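Local coordinates for D-3-phosphoglycerate dehydrogenase-related protein (Vibrio cholerae, PDB 4S1V) that probably catalyses the NAD-dependent oxidation of D-3-phosphoglycerate, as a member of the D-isomer-specific 2-hydroxyacid dehydrogenase family, at residues S36-L41 against T61-A66; L174-E179 against A197-K202. One frame throughout, in Å; residues are numbered along the deposited sequence.

Interaction 1: S36-L41 against T61-A66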
ATOM      1  N   SER C  36      19.513 -28.273  -4.398  1.00 44.04           N
ATOM      2  CA  SER C  36      20.317 -28.178  -5.612  1.00 44.59           C
ATOM      3  C   SER C  36      21.773 -28.547  -5.317  1.00 44.24           C
ATOM      4  O   SER C  36      22.547 -28.850  -6.231  1.00 42.49           O
ATOM      5  CB  SER C  36      20.227 -26.768  -6.191  1.00 45.19           C
ATOM      6  OG  SER C  36      20.487 -25.795  -5.194  1.00 46.66           O
ATOM      7  N   ASP C  37      22.131 -28.507  -4.032  1.00 45.16           N
ATOM      8  CA  ASP C  37      23.447 -28.921  -3.543  1.00 44.52           C
ATOM      9  C   ASP C  37      23.674 -30.413  -3.822  1.00 42.68           C
ATOM     10  O   ASP C  37      23.166 -31.281  -3.099  1.00 42.72           O
ATOM     11  CB  ASP C  37      23.559 -28.611  -2.041  1.00 45.18           C
ATOM     12  CG  ASP C  37      24.964 -28.839  -1.478  1.00 46.19           C
ATOM     13  OD1 ASP C  37      25.812 -29.474  -2.140  1.00 44.51           O
ATOM     14  OD2 ASP C  37      25.218 -28.377  -0.344  1.00 48.77           O
ATOM     15  N   GLU C  38      24.442 -30.697  -4.873  1.00 40.79           N
ATOM     16  CA  GLU C  38      24.656 -32.068  -5.339  1.00 41.95           C
ATOM     17  C   GLU C  38      25.361 -32.940  -4.304  1.00 42.64           C
ATOM     18  O   GLU C  38      25.170 -34.154  -4.286  1.00 43.89           O
ATOM     19  CB  GLU C  38      25.409 -32.088  -6.675  1.00 42.35           C
ATOM     20  CG  GLU C  38      24.718 -31.293  -7.775  1.00 43.50           C
ATOM     21  CD  GLU C  38      25.154 -31.675  -9.181  1.00 43.18           C
ATOM     22  OE1 GLU C  38      26.365 -31.639  -9.492  1.00 42.01           O
ATOM     23  OE2 GLU C  38      24.266 -31.988  -9.996  1.00 44.27           O
ATOM     24  N   THR C  39      26.162 -32.311  -3.442  1.00 42.61           N
ATOM     25  CA  THR C  39      26.794 -33.000  -2.316  1.00 42.26           C
ATOM     26  C   THR C  39      25.723 -33.604  -1.395  1.00 42.16           C
ATOM     27  O   THR C  39      25.790 -34.785  -1.047  1.00 41.21           O
ATOM     28  CB  THR C  39      27.741 -32.051  -1.533  1.00 43.24           C
ATOM     29  OG1 THR C  39      28.776 -31.572  -2.403  1.00 42.40           O
ATOM     30  CG2 THR C  39      28.373 -32.761  -0.356  1.00 43.77           C
ATOM     31  N   VAL C  40      24.729 -32.794  -1.030  1.00 42.77           N
ATOM     32  CA  VAL C  40      23.604 -33.240  -0.196  1.00 41.51           C
ATOM     33  C   VAL C  40      22.761 -34.293  -0.917  1.00 41.48           C
ATOM     34  O   VAL C  40      22.321 -35.268  -0.295  1.00 39.37           O
ATOM     35  CB  VAL C  40      22.714 -32.056   0.253  1.00 40.97           C
ATOM     36  CG1 VAL C  40      21.504 -32.543   1.033  1.00 41.79           C
ATOM     37  CG2 VAL C  40      23.518 -31.079   1.102  1.00 44.03           C
ATOM     38  N   LEU C  41      22.558 -34.094  -2.221  1.00 40.17           N
ATOM     39  CA  LEU C  41      21.763 -35.012  -3.040  1.00 40.12           C
ATOM     40  C   LEU C  41      22.402 -36.385  -3.153  1.00 39.35           C
ATOM     41  O   LEU C  41      21.728 -37.395  -2.962  1.00 37.95           O
ATOM     42  CB  LEU C  41      21.524 -34.445  -4.443  1.00 39.50           C
ATOM     43  CG  LEU C  41      20.287 -33.577  -4.679  1.00 40.76           C
ATOM     44  CD1 LEU C  41      20.336 -33.011  -6.091  1.00 39.39           C
ATOM     45  CD2 LEU C  41      18.996 -34.359  -4.457  1.00 40.58           C
ATOM     46  N   THR C  61      22.772 -34.570 -13.495  1.00 29.85           N
ATOM     47  CA  THR C  61      24.097 -34.280 -14.044  1.00 31.06           C
ATOM     48  C   THR C  61      24.987 -35.521 -14.019  1.00 31.51           C
ATOM     49  O   THR C  61      24.633 -36.524 -13.404  1.00 31.27           O
ATOM     50  CB  THR C  61      24.800 -33.150 -13.267  1.00 31.06           C
ATOM     51  OG1 THR C  61      24.923 -33.523 -11.891  1.00 30.37           O
ATOM     52  CG2 THR C  61      24.036 -31.823 -13.388  1.00 31.18           C
ATOM     53  N   GLU C  62      26.137 -35.448 -14.687  1.00 32.42           N
ATOM     54  CA  GLU C  62      27.118 -36.530 -14.626  1.00 34.37           C
ATOM     55  C   GLU C  62      27.621 -36.723 -13.195  1.00 35.24           C
ATOM     56  O   GLU C  62      27.817 -37.854 -12.744  1.00 35.23           O
ATOM     57  CB  GLU C  62      28.282 -36.287 -15.588  1.00 33.95           C
ATOM     58  CG  GLU C  62      29.223 -37.476 -15.690  1.00 35.51           C
ATOM     59  CD  GLU C  62      30.052 -37.494 -16.960  1.00 34.90           C
ATOM     60  OE1 GLU C  62      30.266 -36.424 -17.565  1.00 36.19           O
ATOM     61  OE2 GLU C  62      30.496 -38.592 -17.350  1.00 34.91           O
ATOM     62  N   ASN C  63      27.807 -35.611 -12.489  1.00 35.58           N
ATOM     63  CA  ASN C  63      28.173 -35.631 -11.077  1.00 36.65           C
ATOM     64  C   ASN C  63      27.239 -36.517 -10.241  1.00 36.23           C
ATOM     65  O   ASN C  63      27.704 -37.329  -9.444  1.00 36.59           O
ATOM     66  CB  ASN C  63      28.215 -34.202 -10.527  1.00 38.12           C
ATOM     67  CG  ASN C  63      28.724 -34.134  -9.096  1.00 39.11           C
ATOM     68  OD1 ASN C  63      29.658 -34.841  -8.717  1.00 39.68           O
ATOM     69  ND2 ASN C  63      28.112 -33.271  -8.298  1.00 39.54           N
ATOM     70  N   LEU C  64      25.928 -36.369 -10.430  1.00 34.94           N
ATOM     71  CA  LEU C  64      24.965 -37.231  -9.746  1.00 34.74           C
ATOM     72  C   LEU C  64      25.134 -38.693 -10.164  1.00 34.09           C
ATOM     73  O   LEU C  64      25.256 -39.573  -9.318  1.00 34.74           O
ATOM     74  CB  LEU C  64      23.518 -36.771  -9.999  1.00 35.07           C
ATOM     75  CG  LEU C  64      22.931 -35.542  -9.290  1.00 34.16           C
ATOM     76  CD1 LEU C  64      21.413 -35.539  -9.434  1.00 32.63           C
ATOM     77  CD2 LEU C  64      23.322 -35.502  -7.818  1.00 33.64           C
ATOM     78  N   LEU C  65      25.155 -38.933 -11.471  1.00 32.65           N
ATOM     79  CA  LEU C  65      25.265 -40.283 -12.022  1.00 33.31           C
ATOM     80  C   LEU C  65      26.577 -40.969 -11.639  1.00 34.37           C
ATOM     81  O   LEU C  65      26.606 -42.179 -11.404  1.00 35.93           O
ATOM     82  CB  LEU C  65      25.113 -40.240 -13.547  1.00 33.02           C
ATOM     83  CG  LEU C  65      23.759 -39.776 -14.101  1.00 31.88           C
ATOM     84  CD1 LEU C  65      23.924 -39.173 -15.488  1.00 32.46           C
ATOM     85  CD2 LEU C  65      22.753 -40.920 -14.132  1.00 32.77           C
ATOM     86  N   ALA C  66      27.657 -40.192 -11.567  1.00 34.84           N
ATOM     87  CA  ALA C  66      28.971 -40.723 -11.203  1.00 34.70           C
ATOM     88  C   ALA C  66      29.013 -41.222  -9.761  1.00 35.06           C
ATOM     89  O   ALA C  66      29.781 -42.132  -9.445  1.00 35.75           O
ATOM     90  CB  ALA C  66      30.062 -39.684 -11.442  1.00 33.35           C
TER
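E38, in the first turn of one helix, lies closest by backbone to L64 in the first turn of another, their CA atoms 6.8 Å apart, so that the two helix starts stand side by side. The contact is carried by the carboxylate of E38: glutamate is long enough to span the gap and has two acceptor oxygens for two donors. T61 meets it tip to tip: its hydroxyl donates to OE2, with OG1 and OE2 of E38 2.5 Å apart, arriving on the syn side somewhat out of the carboxylate plane. The second oxygen takes an N-H from the amide of N63, whose ND2 lies 2.7 Å from OE1 of E38 in a nearly straight bond, 166° at the hydrogen. That donor comes from above the carboxylate plane, while OE1 lies almost in the plane of the amide; the two flat groups are turned 46° apart. With one donor on each oxygen, the rotation of the carboxylate is restrained.

T61 suits its place twice over. With chi1 at 59°, OG1 sits between the backbone N and carbonyl carbon, where it also accepts a weak N-cap bond from L64 N. D37 caps its own helix through a weak bond from T39 N. Beside the polar group, CB of L41 packs on CD2 of L64 at 4.0 Å, leucines suiting this buried side. I42, next along helix 38-45, touches N63 and L64, continuing the packing of that helix against helix 62-66, each of which follows a strand of the parallel five-stranded sheet.

Interaction 2: L174-E179 against A197-K202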
ATOM      1  N   LEU C 174      -4.851 -13.989 -32.753  1.00 21.24           N
ATOM      2  CA  LEU C 174      -3.733 -13.768 -33.678  1.00 21.13           C
ATOM      3  C   LEU C 174      -2.611 -14.743 -33.334  1.00 21.15           C
ATOM      4  O   LEU C 174      -2.184 -14.835 -32.175  1.00 19.64           O
ATOM      5  CB  LEU C 174      -3.230 -12.327 -33.580  1.00 20.85           C
ATOM      6  CG  LEU C 174      -2.120 -11.893 -34.544  1.00 21.92           C
ATOM      7  CD1 LEU C 174      -2.616 -11.819 -35.990  1.00 21.26           C
ATOM      8  CD2 LEU C 174      -1.527 -10.559 -34.120  1.00 21.90           C
ATOM      9  N   VAL C 175      -2.144 -15.478 -34.339  1.00 20.97           N
ATOM     10  CA  VAL C 175      -1.209 -16.574 -34.100  1.00 20.84           C
ATOM     11  C   VAL C 175       0.135 -16.351 -34.791  1.00 21.43           C
ATOM     12  O   VAL C 175       0.192 -15.955 -35.956  1.00 21.33           O
ATOM     13  CB  VAL C 175      -1.824 -17.931 -34.498  1.00 20.79           C
ATOM     14  CG1 VAL C 175      -0.821 -19.062 -34.351  1.00 20.01           C
ATOM     15  CG2 VAL C 175      -3.075 -18.216 -33.671  1.00 21.01           C
ATOM     16  N   TRP C 176       1.207 -16.599 -34.048  1.00 21.89           N
ATOM     17  CA  TRP C 176       2.559 -16.610 -34.598  1.00 21.85           C
ATOM     18  C   TRP C 176       3.264 -17.901 -34.251  1.00 22.15           C
ATOM     19  O   TRP C 176       2.928 -18.572 -33.266  1.00 21.52           O
ATOM     20  CB  TRP C 176       3.352 -15.388 -34.119  1.00 22.03           C
ATOM     21  CG  TRP C 176       4.738 -15.330 -34.710  1.00 22.86           C
ATOM     22  CD1 TRP C 176       5.955 -15.380 -34.034  1.00 23.09           C
ATOM     23  CD2 TRP C 176       5.096 -15.270 -36.136  1.00 23.22           C
ATOM     24  NE1 TRP C 176       7.008 -15.335 -34.915  1.00 22.84           N
ATOM     25  CE2 TRP C 176       6.564 -15.270 -36.190  1.00 23.64           C
ATOM     26  CE3 TRP C 176       4.376 -15.205 -37.328  1.00 23.39           C
ATOM     27  CZ2 TRP C 176       7.258 -15.206 -37.397  1.00 23.84           C
ATOM     28  CZ3 TRP C 176       5.084 -15.149 -38.535  1.00 23.36           C
ATOM     29  CH2 TRP C 176       6.490 -15.148 -38.567  1.00 23.97           C
ATOM     30  N   GLY C 177       4.229 -18.282 -35.083  1.00 22.91           N
ATOM     31  CA  GLY C 177       5.095 -19.426 -34.792  1.00 23.89           C
ATOM     32  C   GLY C 177       5.494 -20.143 -36.064  1.00 24.59           C
ATOM     33  O   GLY C 177       5.614 -19.526 -37.130  1.00 24.41           O
ATOM     34  N   SER C 178       5.689 -21.452 -35.954  1.00 24.70           N
ATOM     35  CA  SER C 178       5.981 -22.296 -37.112  1.00 25.06           C
ATOM     36  C   SER C 178       4.887 -22.174 -38.182  1.00 25.27           C
ATOM     37  O   SER C 178       3.770 -21.718 -37.903  1.00 24.00           O
ATOM     38  CB  SER C 178       6.078 -23.747 -36.664  1.00 24.47           C
ATOM     39  OG  SER C 178       4.790 -24.215 -36.314  1.00 25.78           O
ATOM     40  N   GLU C 179       5.215 -22.581 -39.404  1.00 26.63           N
ATOM     41  CA  GLU C 179       4.226 -22.667 -40.473  1.00 28.25           C
ATOM     42  C   GLU C 179       3.045 -23.549 -40.046  1.00 27.22           C
ATOM     43  O   GLU C 179       1.887 -23.202 -40.291  1.00 27.03           O
ATOM     44  CB  GLU C 179       4.869 -23.208 -41.760  1.00 30.30           C
ATOM     45  CG  GLU C 179       3.959 -23.189 -42.985  1.00 33.94           C
ATOM     46  CD  GLU C 179       2.883 -24.261 -42.958  1.00 36.66           C
ATOM     47  OE1 GLU C 179       3.177 -25.404 -42.541  1.00 40.55           O
ATOM     48  OE2 GLU C 179       1.732 -23.960 -43.352  1.00 39.70           O
ATOM     49  N   ALA C 197       7.167  -9.117 -36.046  1.00 27.32           N
ATOM     50  CA  ALA C 197       6.975  -7.675 -35.817  1.00 27.90           C
ATOM     51  C   ALA C 197       5.490  -7.295 -35.704  1.00 28.23           C
ATOM     52  O   ALA C 197       5.095  -6.616 -34.759  1.00 28.57           O
ATOM     53  CB  ALA C 197       7.677  -6.851 -36.889  1.00 27.89           C
ATOM     54  N   GLU C 198       4.664  -7.760 -36.641  1.00 28.67           N
ATOM     55  CA  GLU C 198       3.216  -7.532 -36.557  1.00 27.85           C
ATOM     56  C   GLU C 198       2.602  -8.168 -35.295  1.00 26.04           C
ATOM     57  O   GLU C 198       1.716  -7.589 -34.669  1.00 26.21           O
ATOM     58  CB  GLU C 198       2.509  -8.051 -37.820  1.00 29.56           C
ATOM     59  CG  GLU C 198       1.002  -8.222 -37.663  1.00 30.87           C
ATOM     60  CD  GLU C 198       0.290  -8.579 -38.957  1.00 32.91           C
ATOM     61  OE1 GLU C 198       0.233  -7.731 -39.874  1.00 34.56           O
ATOM     62  OE2 GLU C 198      -0.242  -9.702 -39.050  1.00 33.39           O
ATOM     63  N   PHE C 199       3.080  -9.357 -34.935  1.00 24.39           N
ATOM     64  CA  PHE C 199       2.569 -10.100 -33.791  1.00 22.28           C
ATOM     65  C   PHE C 199       2.759  -9.316 -32.496  1.00 22.76           C
ATOM     66  O   PHE C 199       1.810  -9.136 -31.743  1.00 22.15           O
ATOM     67  CB  PHE C 199       3.227 -11.490 -33.720  1.00 21.42           C
ATOM     68  CG  PHE C 199       2.768 -12.340 -32.557  1.00 20.47           C
ATOM     69  CD1 PHE C 199       1.458 -12.816 -32.488  1.00 19.76           C
ATOM     70  CD2 PHE C 199       3.659 -12.689 -31.543  1.00 19.69           C
ATOM     71  CE1 PHE C 199       1.051 -13.611 -31.423  1.00 19.66           C
ATOM     72  CE2 PHE C 199       3.256 -13.485 -30.478  1.00 19.57           C
ATOM     73  CZ  PHE C 199       1.950 -13.942 -30.414  1.00 19.28           C
ATOM     74  N   PHE C 200       3.972  -8.820 -32.249  1.00 23.32           N
ATOM     75  CA  PHE C 200       4.228  -8.032 -31.042  1.00 23.85           C
ATOM     76  C   PHE C 200       3.551  -6.668 -31.044  1.00 24.75           C
ATOM     77  O   PHE C 200       3.151  -6.175 -29.987  1.00 24.35           O
ATOM     78  CB  PHE C 200       5.730  -7.913 -30.749  1.00 23.96           C
ATOM     79  CG  PHE C 200       6.294  -9.124 -30.069  1.00 22.87           C
ATOM     80  CD1 PHE C 200       6.637 -10.250 -30.802  1.00 23.50           C
ATOM     81  CD2 PHE C 200       6.451  -9.153 -28.687  1.00 23.45           C
ATOM     82  CE1 PHE C 200       7.136 -11.386 -30.176  1.00 23.23           C
ATOM     83  CE2 PHE C 200       6.953 -10.280 -28.053  1.00 22.84           C
ATOM     84  CZ  PHE C 200       7.296 -11.399 -28.802  1.00 23.21           C
ATOM     85  N   ALA C 201       3.408  -6.071 -32.227  1.00 25.50           N
ATOM     86  CA  ALA C 201       2.761  -4.766 -32.347  1.00 26.53           C
ATOM     87  C   ALA C 201       1.257  -4.814 -32.057  1.00 26.76           C
ATOM     88  O   ALA C 201       0.716  -3.892 -31.444  1.00 27.31           O
ATOM     89  CB  ALA C 201       3.021  -4.167 -33.726  1.00 26.95           C
ATOM     90  N   LYS C 202       0.596  -5.891 -32.481  1.00 27.01           N
ATOM     91  CA  LYS C 202      -0.871  -5.958 -32.480  1.00 27.41           C
ATOM     92  C   LYS C 202      -1.504  -6.695 -31.292  1.00 26.91           C
ATOM     93  O   LYS C 202      -2.681  -6.500 -30.997  1.00 27.21           O
ATOM     94  CB  LYS C 202      -1.383  -6.550 -33.801  1.00 28.43           C
ATOM     95  CG  LYS C 202      -1.020  -5.722 -35.023  1.00 30.80           C
ATOM     96  CD  LYS C 202      -1.706  -6.228 -36.283  1.00 32.98           C
ATOM     97  CE  LYS C 202      -1.381  -5.322 -37.466  1.00 34.43           C
ATOM     98  NZ  LYS C 202      -2.332  -5.484 -38.601  1.00 34.47           N
TER
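W176 and F199 meet where strand and helix pass each other, and the contact is almost wholly apolar. Its CH-pi element is CB of W176, set over one face of the F199 ring 3.6 Å from the centroid and 17° off the normal. The two rings themselves lie obliquely, their planes 33° apart. F199 CG stands anti to its backbone N, and the planar ring can offer a face to W176 and an edge to the strand: its CE1 lies 3.5 Å from the backbone O of L174.

Aliphatic packing completes the contact. CD2 of L174 lies 4.0 Å from CB of K202 and 4.1 Å from CD1 of F199; the branched leucine can thus touch two helix residues one turn apart. K202 contributes its CB, while its extended chain leads away to a long salt bridge with OE1 of E198, whose OE2 accepts from A194 N.

The short axes of strand 174-176 and helix 197-202 approach to 8.9 Å, 141° between their N-to-C directions. Helix 196-202, between strands 191-192 and 205-208, packs on the parallel sheet of the Rossmann-type domain. F199 also touches W153 and L206 of neighbouring strands, W176 meets W153 edge-to-face, and V175 touches A185 of helix 179-188.

From the N terminus, interaction 1 comes first: 36-41 returns to 61-66 after a loop of 19 residues that holds the rest of helix 38-45 and strand 50-53. The chain then completes the five-stranded sheet with strands 73-76 and 95-98 before entering the second sheet. There interaction 2 closes a similar span of 17 residues, taking in the rest of helix 179-188 and short strand 191-192, between 174-179 and 197-202. The loops follow in series, neither nesting nor crossing. One joins two helices beside the first sheet, the other a strand to a helix covering the second. Their centres lie 41 Å apart, on opposite sides of the chain's centre.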